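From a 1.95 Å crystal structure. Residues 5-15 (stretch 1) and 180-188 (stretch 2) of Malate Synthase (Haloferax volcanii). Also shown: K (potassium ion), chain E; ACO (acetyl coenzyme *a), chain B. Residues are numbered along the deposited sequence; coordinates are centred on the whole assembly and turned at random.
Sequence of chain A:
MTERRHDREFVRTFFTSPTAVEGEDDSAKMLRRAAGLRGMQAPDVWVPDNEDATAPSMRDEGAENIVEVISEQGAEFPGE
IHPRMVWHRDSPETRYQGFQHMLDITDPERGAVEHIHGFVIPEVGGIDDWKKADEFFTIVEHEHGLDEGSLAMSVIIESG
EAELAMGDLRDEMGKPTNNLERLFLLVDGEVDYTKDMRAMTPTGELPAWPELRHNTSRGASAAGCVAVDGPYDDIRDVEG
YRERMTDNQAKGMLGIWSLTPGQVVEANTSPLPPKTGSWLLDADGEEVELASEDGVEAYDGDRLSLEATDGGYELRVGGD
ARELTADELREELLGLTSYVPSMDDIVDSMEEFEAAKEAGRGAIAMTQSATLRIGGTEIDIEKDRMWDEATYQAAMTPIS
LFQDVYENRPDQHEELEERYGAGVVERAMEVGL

Stretch 1 (5-15) RHDREFVRTFF
Stretch 2, residues 180-188: LERLFLLVD

How do the two backbones lie against each other? Stretch 1 is an irregular loop, its extended residues broken by turn-like Asp7, Glu9 and Arg12, that becomes a strand at Thr13, while stretch 2 opens with a 3-10 segment, Leu180 to Arg182, closed by a backbone hydrogen bond from Leu183 N to Leu180 O (3.1 Å), and continues as a strand from Leu183 to Asp188. Both chains advance in the same sense: His6 CA sits 6.7 Å from Phe184 CA, Val11 CA 8.7 Å from Leu185 CA, and Phe14 CA 9.1 Å from Val187 CA. Stretch 1 advances eight residues while stretch 2 advances three. No backbone-to-backbone hydrogen bond crosses the gap, so the join rests on side chains, meeting one another or the other stretch's main chain, burying 499 Å² in all.

What makes Phe184 the centre of the contact? It covers the most surface, 79 Å², with phi/psi of -125/-76, chi1 t (177°) and chi2 at 32°. Its CA-to-CB bond points sideways, and the ring's CD1, CE1 and CZ meet stretch 1. His6 CB is 3.8 Å from Phe184 CD1, Arg8 O approaches the ring edge at 3.5 Å from Phe184 CE1, and Val11 CG2 packs 3.7 Å from Phe184 CZ. One aromatic side chain thus serves three residues of the loop, and the carbonyl at its edge faces the slightly positive rim of ring hydrogens.

How does His6 answer it, and what does Arg5 add? His6, with phi/psi -114/160, chi1 m (-67°) and chi2 90°, gives up 75 Å². Its ring centroid is 5.3 Å from that of Phe184, with the planes at an oblique 42°; the more directed contact is a CH-pi approach, Phe184 CB lying 4.1 Å from the His6 ring centroid and only 13° off the normal. His6 CE1 comes within 3.0 Å of Leu183 O, and His6 NE2 lies 3.2 Å from Arg182 O at an angle too poor for a hydrogen bond. The true polar clasp belongs to Arg5 (chi1 m, chi2 t, chi3 m, chi4 -81°): Arg5 NE donates to Glu181 O and Arg5 NH2 to Leu183 O, both at 2.8 Å. Both carbonyls lie near the guanidinium plane, where its N-H groups point. The side chain of Glu181 leads away, and its OE1 binds the potassium ion at 2.7 Å.

What holds the far end together? Here the chemistry is wholly apolar. Val11 (phi/psi -133/114, chi1 t) points toward stretch 2, its CG2 4.0 Å from Leu185 CD2. Phe14 (phi/psi -132/103, chi1 t, chi2 94°) covers 59 Å²: its CD1 is 3.7 Å from Leu185 CD1, and its CE1 is 4.0 Å from Val187 CG2, which sits over one face of the ring. Leu185 (chi1 m, chi2 t) and Val187 (chi1 t) both point toward stretch 1, while Leu186 between them is out of reach.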

# COMPACT_ATOMS: atom_id res chain seq x y z
N ARG A 5 13.45 -15.04 16.14
CA ARG A 5 14.77 -15.17 16.87
C ARG A 5 14.76 -14.91 18.38
O ARG A 5 15.79 -15.09 19.06
CB ARG A 5 15.83 -14.24 16.25
CG ARG A 5 16.39 -14.73 14.91
CD ARG A 5 17.32 -13.67 14.29
NE ARG A 5 16.70 -12.34 14.37
CZ ARG A 5 15.79 -11.84 13.54
NH1 ARG A 5 15.34 -12.50 12.44
NH2 ARG A 5 15.33 -10.63 13.83
N HIS A 6 13.64 -14.40 18.88
CA HIS A 6 13.53 -13.99 20.27
C HIS A 6 12.52 -14.87 21.05
O HIS A 6 11.71 -15.60 20.45
CB HIS A 6 13.34 -12.46 20.32
CG HIS A 6 14.55 -11.69 19.84
ND1 HIS A 6 14.74 -11.32 18.52
CD2 HIS A 6 15.65 -11.25 20.50
CE1 HIS A 6 15.91 -10.71 18.40
NE2 HIS A 6 16.48 -10.63 19.59
N ASP A 7 12.59 -14.90 22.39
CA ASP A 7 11.63 -15.67 23.20
C ASP A 7 10.15 -15.37 22.89
O ASP A 7 9.34 -16.32 22.99
CB ASP A 7 11.79 -15.48 24.72
CG ASP A 7 13.15 -15.93 25.27
OD1 ASP A 7 13.93 -16.65 24.59
OD2 ASP A 7 13.40 -15.50 26.43
N ARG A 8 9.79 -14.10 22.66
CA ARG A 8 8.34 -13.85 22.52
C ARG A 8 8.06 -13.93 21.04
O ARG A 8 8.41 -13.03 20.28
CB ARG A 8 7.80 -12.54 23.10
CG ARG A 8 7.41 -12.45 24.61
CD ARG A 8 6.71 -13.66 25.24
NE ARG A 8 5.34 -13.92 24.78
CZ ARG A 8 4.25 -13.29 25.20
NH1 ARG A 8 4.33 -12.34 26.12
NH2 ARG A 8 3.07 -13.62 24.69
N GLU A 9 7.36 -14.99 20.67
CA GLU A 9 6.85 -15.11 19.33
C GLU A 9 5.73 -14.12 18.98
O GLU A 9 5.64 -13.68 17.83
CB GLU A 9 6.42 -16.56 19.19
CG GLU A 9 6.17 -16.95 17.77
CD GLU A 9 5.87 -18.43 17.74
OE1 GLU A 9 6.43 -19.14 18.60
OE2 GLU A 9 5.07 -18.88 16.88
N PHE A 10 4.91 -13.75 19.96
CA PHE A 10 3.81 -12.78 19.79
C PHE A 10 3.90 -11.76 20.90
O PHE A 10 4.23 -12.16 22.04
CB PHE A 10 2.44 -13.47 19.93
CG PHE A 10 2.13 -14.44 18.83
CD1 PHE A 10 1.33 -14.06 17.76
CD2 PHE A 10 2.55 -15.76 18.90
CE1 PHE A 10 0.97 -14.97 16.76
CE2 PHE A 10 2.27 -16.66 17.86
CZ PHE A 10 1.48 -16.26 16.79
N VAL A 11 3.55 -10.51 20.62
CA VAL A 11 3.56 -9.39 21.56
C VAL A 11 2.22 -8.69 21.37
O VAL A 11 1.92 -8.17 20.29
CB VAL A 11 4.73 -8.39 21.42
CG1 VAL A 11 4.52 -7.12 22.22
CG2 VAL A 11 6.05 -9.00 21.85
N ARG A 12 1.35 -8.71 22.40
CA ARG A 12 0.05 -8.05 22.32
C ARG A 12 0.13 -6.61 22.71
O ARG A 12 -0.64 -5.81 22.17
CB ARG A 12 -0.95 -8.72 23.33
CG ARG A 12 -1.28 -10.18 22.96
CD ARG A 12 -2.06 -10.85 24.12
NE ARG A 12 -1.12 -11.03 25.22
CZ ARG A 12 -1.50 -11.49 26.42
NH1 ARG A 12 -2.78 -11.78 26.65
NH2 ARG A 12 -0.57 -11.72 27.34
N THR A 13 1.01 -6.25 23.66
CA THR A 13 0.85 -4.94 24.30
C THR A 13 2.28 -4.48 24.48
O THR A 13 3.12 -5.29 24.86
CB THR A 13 0.22 -5.13 25.76
OG1 THR A 13 0.61 -6.43 26.21
CG2 THR A 13 -1.26 -5.29 25.63
N PHE A 14 2.51 -3.20 24.20
CA PHE A 14 3.80 -2.53 24.24
C PHE A 14 3.41 -1.30 25.02
O PHE A 14 2.81 -0.37 24.47
CB PHE A 14 4.18 -2.20 22.75
CG PHE A 14 5.46 -1.44 22.56
CD1 PHE A 14 6.67 -2.09 22.32
CD2 PHE A 14 5.42 -0.06 22.44
CE1 PHE A 14 7.84 -1.37 22.12
CE2 PHE A 14 6.56 0.66 22.19
CZ PHE A 14 7.79 0.02 22.01
N PHE A 15 3.75 -1.25 26.31
CA PHE A 15 3.23 -0.13 27.15
C PHE A 15 4.29 0.86 27.55
O PHE A 15 5.24 0.42 28.17
CB PHE A 15 2.82 -0.81 28.49
CG PHE A 15 2.24 0.10 29.56
CD1 PHE A 15 1.44 1.18 29.25
CD2 PHE A 15 2.39 -0.25 30.92
CE1 PHE A 15 0.90 2.04 30.27
CE2 PHE A 15 1.84 0.56 31.96
CZ PHE A 15 1.06 1.69 31.62
N LEU A 180 22.62 -7.09 13.43
CA LEU A 180 21.20 -6.73 13.32
C LEU A 180 20.33 -7.94 13.43
O LEU A 180 19.14 -7.77 13.48
CB LEU A 180 20.87 -5.96 12.00
CG LEU A 180 21.29 -4.47 12.10
CD1 LEU A 180 21.26 -4.01 10.60
CD2 LEU A 180 20.28 -3.66 12.93
N GLU A 181 20.85 -9.16 13.57
CA GLU A 181 19.99 -10.28 14.00
C GLU A 181 19.40 -10.01 15.39
O GLU A 181 18.40 -10.63 15.72
CB GLU A 181 20.84 -11.55 14.23
CG GLU A 181 21.36 -12.09 12.98
CD GLU A 181 22.78 -11.62 12.64
OE1 GLU A 181 23.31 -10.53 13.06
OE2 GLU A 181 23.35 -12.41 11.84
N ARG A 182 19.90 -9.05 16.15
CA ARG A 182 19.25 -8.66 17.45
C ARG A 182 17.88 -7.95 17.34
O ARG A 182 17.17 -7.74 18.34
CB ARG A 182 20.23 -7.72 18.22
CG ARG A 182 20.37 -6.27 17.61
CD ARG A 182 21.27 -5.20 18.25
NE ARG A 182 22.68 -5.57 18.31
CZ ARG A 182 23.32 -6.13 19.34
NH1 ARG A 182 22.63 -6.53 20.40
NH2 ARG A 182 24.62 -6.35 19.30
N LEU A 183 17.49 -7.58 16.10
CA LEU A 183 16.22 -6.94 15.89
C LEU A 183 15.05 -7.80 16.37
O LEU A 183 15.01 -8.99 16.09
CB LEU A 183 15.91 -6.64 14.40
CG LEU A 183 16.73 -5.41 13.94
CD1 LEU A 183 16.72 -5.31 12.35
CD2 LEU A 183 15.98 -4.11 14.45
N PHE A 184 14.13 -7.12 17.05
CA PHE A 184 12.99 -7.79 17.73
C PHE A 184 11.70 -7.16 17.22
O PHE A 184 11.04 -7.77 16.41
CB PHE A 184 13.15 -7.70 19.27
CG PHE A 184 11.98 -8.31 20.03
CD1 PHE A 184 11.29 -9.39 19.51
CD2 PHE A 184 11.57 -7.76 21.26
CE1 PHE A 184 10.14 -9.95 20.15
CE2 PHE A 184 10.43 -8.31 21.92
CZ PHE A 184 9.74 -9.38 21.38
N LEU A 185 11.34 -5.96 17.66
CA LEU A 185 10.03 -5.47 17.23
C LEU A 185 10.25 -4.33 16.21
O LEU A 185 11.20 -3.50 16.32
CB LEU A 185 9.23 -4.81 18.39
CG LEU A 185 9.10 -5.72 19.63
CD1 LEU A 185 8.48 -4.91 20.76
CD2 LEU A 185 8.09 -6.78 19.23
N LEU A 186 9.31 -4.29 15.28
CA LEU A 186 9.23 -3.15 14.36
C LEU A 186 7.92 -2.50 14.75
O LEU A 186 6.84 -3.10 14.58
CB LEU A 186 9.11 -3.63 12.90
CG LEU A 186 10.27 -4.57 12.49
CD1 LEU A 186 9.98 -5.03 10.98
CD2 LEU A 186 11.63 -3.84 12.76
N VAL A 187 8.01 -1.26 15.22
CA VAL A 187 6.82 -0.70 15.86
C VAL A 187 6.44 0.57 15.15
O VAL A 187 7.27 1.42 15.05
CB VAL A 187 7.10 -0.31 17.36
CG1 VAL A 187 5.85 0.18 18.06
CG2 VAL A 187 7.70 -1.48 18.11
N ASP A 188 5.22 0.74 14.65
CA ASP A 188 4.87 2.01 14.02
C ASP A 188 4.76 3.16 15.01
O ASP A 188 4.22 2.96 16.11
CB ASP A 188 3.56 1.88 13.27
CG ASP A 188 3.74 1.05 12.01
OD1 ASP A 188 4.89 1.07 11.54
OD2 ASP A 188 2.83 0.36 11.57
K K E . 24.52 -9.68 10.79
N1A ACO B . 2.59 4.33 33.13
C2A ACO B . 2.44 4.13 34.45
N3A ACO B . 1.33 4.54 35.09
C4A ACO B . 0.31 5.18 34.46
C5A ACO B . 0.44 5.40 33.01
C6A ACO B . 1.69 4.97 32.35
N6A ACO B . 1.79 5.23 31.02
N7A ACO B . -0.66 6.04 32.59
C8A ACO B . -1.43 6.24 33.68
N9A ACO B . -0.89 5.69 34.78
C1B ACO B . -1.53 5.72 36.13
C2B ACO B . -2.19 7.08 36.30
O2B ACO B . -1.23 8.01 36.78
C3B ACO B . -3.33 6.80 37.27
O3B ACO B . -2.65 6.73 38.52
P3B ACO B . -3.32 6.97 40.01
O7A ACO B . -3.44 5.52 40.45
O8A ACO B . -4.59 7.71 39.63
O9A ACO B . -2.36 7.84 40.79
C4B ACO B . -3.77 5.41 36.83
O4B ACO B . -2.60 4.78 36.28
C5B ACO B . -4.83 5.47 35.74
O5B ACO B . -4.48 6.55 34.88
P1A ACO B . -5.49 7.13 33.78
O1A ACO B . -6.69 7.84 34.33
O2A ACO B . -5.82 5.94 32.93
O3A ACO B . -4.74 8.20 32.85
P2A ACO B . -4.38 9.68 33.36
O4A ACO B . -3.87 9.34 34.72
O5A ACO B . -5.49 10.59 32.89
O6A ACO B . -3.13 10.19 32.46
CBP ACO B . -1.63 10.26 30.51
CCP ACO B . -3.07 10.16 31.02
CDP ACO B . -0.98 11.56 30.98
CEP ACO B . -1.71 10.31 28.99
CAP ACO B . -0.74 9.12 31.00
OAP ACO B . -1.51 7.94 30.77
C9P ACO B . 0.57 8.98 30.26
O9P ACO B . 1.47 9.81 30.43
N8P ACO B . 0.67 7.95 29.40
C7P ACO B . 1.91 7.75 28.66
C6P ACO B . 2.12 8.76 27.53
C5P ACO B . 3.29 8.23 26.73
O5P ACO B . 3.82 7.17 27.06
N4P ACO B . 3.63 8.94 25.65
C3P ACO B . 4.69 8.58 24.73
C2P ACO B . 4.33 7.33 23.91
S1P ACO B . 3.51 8.08 22.54
C ACO B . 4.65 8.70 21.46
O ACO B . 5.81 8.88 21.75
CH3 ACO B . 4.15 9.07 20.10
O HOH W 1 25.96 -11.94 11.21